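Long-range contacts in uncharacterized protein (Eubacterium siraeum, PDB 4OBM), which is of unknown function but belongs to the LytR-CpsA-Psr family, whose characterised members attach glycopolymers to the bacterial cell wall: residues A[62-66]-A[85-89]; A[105-110]-A[145-149]; A[119-124]-A[135-139]. All blocks are in the same frame, centred on the assembly; numbering follows the deposited sequence. Where two conformers were deposited one is given.

Contact 1: residues A[62-66]-A[85-89]; sequences AVIDG and LLSSK
Ile-64 meets helix 70-90 through one methyl, CD1, which rests against two consecutive leucines of the helix. It lies 3.6 Å from Leu-85 CB and as close to Leu-86 CD2. With CG1 set between the backbone N and the carbonyl carbon (chi1 63°), the longer branch leans to the helix, crossing Leu-86 at about a right angle and Leu-85 more obliquely. A slender branched chain suits this place, because its end methyl reaches both leucines while Ile-70, Ile-244 and Trp-249 also touch the side chain. Leu-85 extends the apolar patch toward the surface, where its CD1 comes no closer than 4.2 Å to Asp-65 OD2, a loose approach at the solvent side.

The polar part is slight. Lys-89, bent at chi2 and chi4, curls round Ile-64 O, CE being 3.4 Å from that oxygen, and its NZ gives Ile-64 O a weak hydrogen bond of 3.3 Å. A long, flexible chain suits this place, since it can reach from the helix to the oxygen. Within the helix, Ser-88 OG donates to Leu-85 O at 2.7 Å, an oxygen that also receives Lys-89 N from the same face of its plane.

Such apolar packing fastens the C-terminal turns of helix 70-90 to the loop after strand 62-63, an edge strand of a small mixed sheet, in a chain of the LytR-CpsA-Psr family.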
# COMPACT_ATOMS: atom_id res chain seq x y z
N ALA A 62 7.24 -9.71 10.57
CA ALA A 62 6.12 -9.45 11.48
C ALA A 62 5.31 -10.73 11.75
O ALA A 62 4.98 -11.45 10.81
CB ALA A 62 5.21 -8.36 10.92
N VAL A 63 5.03 -11.01 13.04
CA VAL A 63 4.21 -12.13 13.50
C VAL A 63 2.83 -11.52 13.86
O VAL A 63 2.74 -10.68 14.76
CB VAL A 63 4.88 -12.93 14.67
CG1 VAL A 63 3.99 -14.05 15.20
CG2 VAL A 63 6.24 -13.50 14.26
N ILE A 64 1.76 -11.91 13.13
CA ILE A 64 0.41 -11.35 13.32
C ILE A 64 -0.61 -12.40 13.82
O ILE A 64 -1.79 -12.06 13.93
CB ILE A 64 -0.11 -10.68 12.00
CG1 ILE A 64 -0.26 -11.70 10.85
CG2 ILE A 64 0.75 -9.48 11.58
CD1 ILE A 64 -1.35 -11.39 9.89
N ASP A 65 -0.17 -13.64 14.10
CA ASP A 65 -1.08 -14.73 14.49
C ASP A 65 -0.54 -15.61 15.65
O ASP A 65 -1.26 -16.47 16.14
CB ASP A 65 -1.40 -15.62 13.26
CG ASP A 65 -0.20 -16.25 12.54
OD1 ASP A 65 0.88 -15.60 12.46
OD2 ASP A 65 -0.37 -17.37 11.98
N GLY A 66 0.70 -15.36 16.06
CA GLY A 66 1.35 -16.16 17.10
C GLY A 66 2.16 -17.28 16.49
O GLY A 66 2.82 -18.04 17.20
N LEU A 85 -5.28 -13.64 6.89
CA LEU A 85 -4.86 -13.43 8.29
C LEU A 85 -4.97 -11.94 8.67
O LEU A 85 -5.45 -11.63 9.76
CB LEU A 85 -3.44 -13.97 8.53
CG LEU A 85 -3.26 -15.49 8.38
CD1 LEU A 85 -1.81 -15.87 8.30
CD2 LEU A 85 -3.96 -16.27 9.51
N LEU A 86 -4.63 -11.05 7.73
CA LEU A 86 -4.75 -9.61 7.92
C LEU A 86 -6.22 -9.20 7.99
O LEU A 86 -6.55 -8.31 8.77
CB LEU A 86 -4.03 -8.83 6.81
CG LEU A 86 -2.49 -8.79 6.88
CD1 LEU A 86 -1.93 -7.99 5.74
CD2 LEU A 86 -2.00 -8.24 8.21
N SER A 87 -7.09 -9.86 7.19
CA SER A 87 -8.54 -9.60 7.20
C SER A 87 -9.15 -9.89 8.58
O SER A 87 -9.88 -9.06 9.11
CB SER A 87 -9.25 -10.42 6.13
OG SER A 87 -8.99 -9.89 4.84
N SER A 88 -8.82 -11.06 9.17
CA SER A 88 -9.30 -11.47 10.49
C SER A 88 -8.86 -10.51 11.61
O SER A 88 -9.62 -10.29 12.55
CB SER A 88 -8.79 -12.88 10.82
OG SER A 88 -7.40 -12.88 11.12
N LYS A 89 -7.63 -9.97 11.54
CA LYS A 89 -7.06 -9.10 12.58
C LYS A 89 -7.48 -7.63 12.47
O LYS A 89 -7.42 -6.93 13.48
CB LYS A 89 -5.52 -9.20 12.57
CG LYS A 89 -4.96 -10.53 13.07
CD LYS A 89 -4.98 -10.65 14.60
CE LYS A 89 -5.03 -12.09 15.05
NZ LYS A 89 -4.12 -12.37 16.20

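Contact 2: residues A[105-110]-A[145-149]; sequences LTELFD and AEQMY
Ala-145 and Met-148, on the first turns of helix 145-152, pack against Phe-109 of helix 102-112 in a helix-helix contact of the LytR-CpsA-Psr domain. The short axes approach to 8.7 Å at 128°, steeply inclined yet nearer antiparallel than parallel. At the tight end, the small Ala-145 lets the backbones close in, its CB lying 3.4 Å from Thr-106 O. The Phe-109 ring is sandwiched: Leu-105 CD1 lies over one face, and over the opposite one Met-148, in one of its two conformers, makes a CH-pi contact through CG, 3.7 Å from the centroid. There this selenomethionine holds CG anti to the backbone N (chi1 176°) and bends at chi2, leaving SE farther above the same face in a distant Met-aromatic contact. Phe-176 of helix 164-181 meets Phe-109 edge-to-face. Tyr-149 turns a ring edge to Leu-105 CB, and Thr-106 OG1 sits obliquely 3.5 Å from Tyr-149 CD1, its hydrogen bond being to Lys-102 O.

The outer side is looser. Thr-106 CG2 touches the aliphatic part of Glu-146, whose acid, like that of Asp-110, suits an exposed position. Here one water bridges the helices, donating to Asp-110 OD1 at 2.7 Å and accepting from Ala-145 N at 3.1 Å.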
# COMPACT_ATOMS: atom_id res chain seq x y z
N LEU A 105 7.46 -2.68 -10.39
CA LEU A 105 7.26 -1.50 -9.55
C LEU A 105 7.96 -0.24 -10.15
O LEU A 105 7.40 0.85 -10.11
CB LEU A 105 7.74 -1.74 -8.10
CG LEU A 105 7.32 -0.67 -7.05
CD1 LEU A 105 5.82 -0.22 -7.22
CD2 LEU A 105 7.57 -1.14 -5.63
N THR A 106 9.19 -0.41 -10.70
CA THR A 106 9.95 0.70 -11.29
C THR A 106 9.22 1.18 -12.55
O THR A 106 9.11 2.39 -12.77
CB THR A 106 11.39 0.25 -11.59
OG1 THR A 106 11.96 -0.31 -10.39
CG2 THR A 106 12.27 1.37 -12.12
N GLU A 107 8.68 0.22 -13.33
CA GLU A 107 7.91 0.51 -14.52
C GLU A 107 6.63 1.25 -14.16
O GLU A 107 6.30 2.23 -14.84
CB GLU A 107 7.62 -0.75 -15.32
CG GLU A 107 7.70 -0.43 -16.81
CD GLU A 107 7.06 -1.42 -17.77
OE1 GLU A 107 7.26 -2.64 -17.59
OE2 GLU A 107 6.42 -0.95 -18.73
N LEU A 108 5.94 0.86 -13.07
CA LEU A 108 4.74 1.58 -12.61
C LEU A 108 5.09 3.04 -12.33
O LEU A 108 4.44 3.90 -12.89
CB LEU A 108 4.09 0.92 -11.37
CG LEU A 108 2.92 1.68 -10.69
CD1 LEU A 108 1.62 1.53 -11.46
CD2 LEU A 108 2.68 1.15 -9.32
N PHE A 109 6.13 3.31 -11.51
CA PHE A 109 6.58 4.66 -11.17
C PHE A 109 6.97 5.48 -12.41
O PHE A 109 6.72 6.67 -12.45
CB PHE A 109 7.81 4.60 -10.23
CG PHE A 109 7.69 4.03 -8.83
CD1 PHE A 109 6.58 4.29 -8.04
CD2 PHE A 109 8.75 3.32 -8.26
CE1 PHE A 109 6.48 3.79 -6.75
CE2 PHE A 109 8.67 2.84 -6.95
CZ PHE A 109 7.54 3.08 -6.20
N ASP A 110 7.66 4.84 -13.37
CA ASP A 110 8.16 5.46 -14.61
C ASP A 110 7.00 5.89 -15.52
O ASP A 110 7.07 6.89 -16.22
CB ASP A 110 9.06 4.45 -15.35
CG ASP A 110 9.77 5.06 -16.55
OD1 ASP A 110 10.77 5.78 -16.34
OD2 ASP A 110 9.30 4.84 -17.68
N ALA A 145 11.94 7.10 -11.45
CA ALA A 145 11.56 5.71 -11.16
C ALA A 145 12.64 4.92 -10.41
O ALA A 145 12.35 4.41 -9.33
CB ALA A 145 11.22 4.99 -12.45
N GLU A 146 13.87 4.82 -10.99
CA GLU A 146 14.98 4.07 -10.41
C GLU A 146 15.48 4.66 -9.07
O GLU A 146 15.87 3.90 -8.19
CB GLU A 146 16.15 3.94 -11.40
CG GLU A 146 15.85 3.01 -12.56
CD GLU A 146 16.94 2.90 -13.61
OE1 GLU A 146 18.10 2.60 -13.24
OE2 GLU A 146 16.62 3.07 -14.81
N GLN A 147 15.46 6.00 -8.93
CA GLN A 147 15.89 6.70 -7.71
C GLN A 147 14.90 6.44 -6.62
O GLN A 147 15.28 6.22 -5.47
CB GLN A 147 16.01 8.22 -7.95
CG GLN A 147 17.01 8.60 -9.02
CD GLN A 147 17.08 10.10 -9.24
OE1 GLN A 147 16.06 10.82 -9.23
NE2 GLN A 147 18.28 10.58 -9.55
N MSE A 148 13.59 6.48 -7.01
CA MSE A 148 12.45 6.25 -6.15
C MSE A 148 12.50 4.83 -5.58
O MSE A 148 12.33 4.66 -4.38
CB MSE A 148 11.19 6.49 -6.98
CG MSE A 148 9.93 6.21 -6.26
SE MSE A 148 9.44 7.69 -5.19
CE MSE A 148 7.65 7.19 -5.09
N TYR A 149 12.75 3.82 -6.46
CA TYR A 149 12.85 2.40 -6.10
C TYR A 149 14.02 2.16 -5.10
O TYR A 149 13.80 1.56 -4.05
CB TYR A 149 13.00 1.49 -7.36
CG TYR A 149 12.93 0.02 -7.01
CD1 TYR A 149 11.70 -0.63 -6.93
CD2 TYR A 149 14.07 -0.69 -6.63
CE1 TYR A 149 11.61 -1.95 -6.50
CE2 TYR A 149 13.99 -2.00 -6.18
CZ TYR A 149 12.75 -2.63 -6.12
OH TYR A 149 12.67 -3.94 -5.73
O HOH W 1 11.45 7.62 -14.49

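Contact 3: residues A[119-124]-A[135-139]; sequences VPSEIK and IIKKG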
# COMPACT_ATOMS: atom_id res chain seq x y z
N VAL A 119 14.29 14.53 1.78
CA VAL A 119 15.21 13.61 2.44
C VAL A 119 15.72 14.33 3.72
O VAL A 119 16.31 15.42 3.60
CB VAL A 119 16.34 13.10 1.49
CG1 VAL A 119 17.28 12.15 2.22
CG2 VAL A 119 15.74 12.42 0.26
N PRO A 120 15.41 13.80 4.93
CA PRO A 120 15.77 14.51 6.18
C PRO A 120 17.28 14.67 6.41
O PRO A 120 17.69 15.72 6.91
CB PRO A 120 15.13 13.66 7.29
CG PRO A 120 14.93 12.31 6.67
CD PRO A 120 14.65 12.56 5.22
N SER A 121 18.08 13.66 6.03
CA SER A 121 19.54 13.72 6.17
C SER A 121 20.20 12.86 5.09
O SER A 121 19.58 11.90 4.62
CB SER A 121 19.97 13.28 7.56
OG SER A 121 19.67 11.92 7.80
N GLU A 122 21.43 13.21 4.67
CA GLU A 122 22.14 12.48 3.62
C GLU A 122 22.35 10.99 3.97
O GLU A 122 22.74 10.66 5.10
CB GLU A 122 23.50 13.12 3.31
CG GLU A 122 24.14 12.55 2.05
CD GLU A 122 25.65 12.50 1.96
OE1 GLU A 122 26.32 12.19 2.97
OE2 GLU A 122 26.15 12.65 0.82
N ILE A 123 22.10 10.11 2.99
CA ILE A 123 22.32 8.66 3.11
C ILE A 123 23.49 8.28 2.21
O ILE A 123 23.53 8.66 1.04
CB ILE A 123 21.03 7.84 2.77
CG1 ILE A 123 19.82 8.29 3.65
CG2 ILE A 123 21.28 6.32 2.91
CD1 ILE A 123 18.48 8.15 2.97
N LYS A 124 24.46 7.56 2.76
CA LYS A 124 25.59 6.97 2.03
C LYS A 124 25.63 5.52 2.48
O LYS A 124 26.27 5.21 3.49
CB LYS A 124 26.92 7.73 2.28
CG LYS A 124 27.05 9.07 1.55
CD LYS A 124 28.51 9.42 1.26
CE LYS A 124 28.73 10.83 0.73
NZ LYS A 124 29.00 11.84 1.81
N ILE A 135 24.20 6.70 -2.68
CA ILE A 135 24.21 8.07 -2.15
C ILE A 135 22.91 8.77 -2.44
O ILE A 135 22.65 9.12 -3.58
CB ILE A 135 25.41 8.95 -2.65
CG1 ILE A 135 26.72 8.19 -2.97
CG2 ILE A 135 25.61 10.21 -1.77
CD1 ILE A 135 27.46 7.60 -1.85
N ILE A 136 22.13 9.07 -1.39
CA ILE A 136 20.89 9.85 -1.46
C ILE A 136 21.17 11.15 -0.69
O ILE A 136 21.47 11.12 0.50
CB ILE A 136 19.67 9.06 -0.93
CG1 ILE A 136 19.40 7.82 -1.83
CG2 ILE A 136 18.42 9.96 -0.85
CD1 ILE A 136 18.66 6.69 -1.19
N LYS A 137 21.14 12.29 -1.39
CA LYS A 137 21.44 13.57 -0.76
C LYS A 137 20.23 14.10 -0.01
O LYS A 137 19.10 13.69 -0.26
CB LYS A 137 21.95 14.60 -1.78
CG LYS A 137 23.22 14.17 -2.53
CD LYS A 137 24.49 14.31 -1.71
CE LYS A 137 25.70 13.97 -2.54
NZ LYS A 137 26.92 13.88 -1.70
N LYS A 138 20.51 14.95 0.98
CA LYS A 138 19.52 15.61 1.83
C LYS A 138 18.80 16.67 0.99
O LYS A 138 19.40 17.22 0.06
CB LYS A 138 20.26 16.25 3.03
CG LYS A 138 19.37 17.01 4.02
CD LYS A 138 20.15 17.70 5.13
CE LYS A 138 19.21 18.57 5.93
NZ LYS A 138 19.84 19.09 7.17
N GLY A 139 17.54 16.94 1.32
CA GLY A 139 16.75 17.99 0.67
C GLY A 139 15.54 17.54 -0.12
O GLY A 139 15.33 16.35 -0.35
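The two backbones run antiparallel, joined by the hydrogen-bonded pairs Val-119 with Gly-139 and Ile-123 with Ile-136 and by the non-hydrogen-bonded pair Lys-124 with Ile-135, the register slipping by one residue between Val-119 and Ile-123, while Gly-139 sits where a CB would be jammed against the preceding carbonyl oxygen. Ile-136 CG2 touches Val-119 CG2 at 3.8 Å, and Ile-123 lies alongside Ile-136. Strands 123-127 and 132-139 make a beta hairpin, and its Ile-123 and Ile-136 share one face with Val-119, from the end of strand 115-119; Tyr-151 of helix 145-152 touches all three, so branched apolar chains suit this face. Glu-122 runs beside Lys-137, extended with CG anti to the backbone N (chi1 -169°), and its OE2 is met nearly along the C-O bond by Lys-137 NZ at 2.9 Å. Lys-124 NZ takes the syn lone pair of Glu-122 OE1, also at 2.9 Å. Replacing Glu-122 by a glutamine would probably leave the two ammonium groups, 4.6 Å apart from Lys-124 NZ to Lys-137 NZ, without their neutralising charge. Ile-135 CD1 packs on Lys-124 CG at 3.7 Å.

Overall arrangement
From the N terminus, contact 1 comes first: it closes the loop that leaves strand 62-63 and returns along helix 70-90, and is complete before the others open. The chain then passes through strand 94-100 of the six-stranded mixed sheet into helix 102-112, where contact 2 opens. Its loop shuts only at helix 145-152, and contact 3, which joins the base of the hairpin 123-127 and 132-139, nests inside it. Contacts 2 and 3 are neighbours, their nearest atoms about 5 Å apart, and helix 145-152, which closes contact 2, also packs on the hairpin of contact 3. Contact 1 lies across the chain's centre from contact 2, about 30 Å between centres.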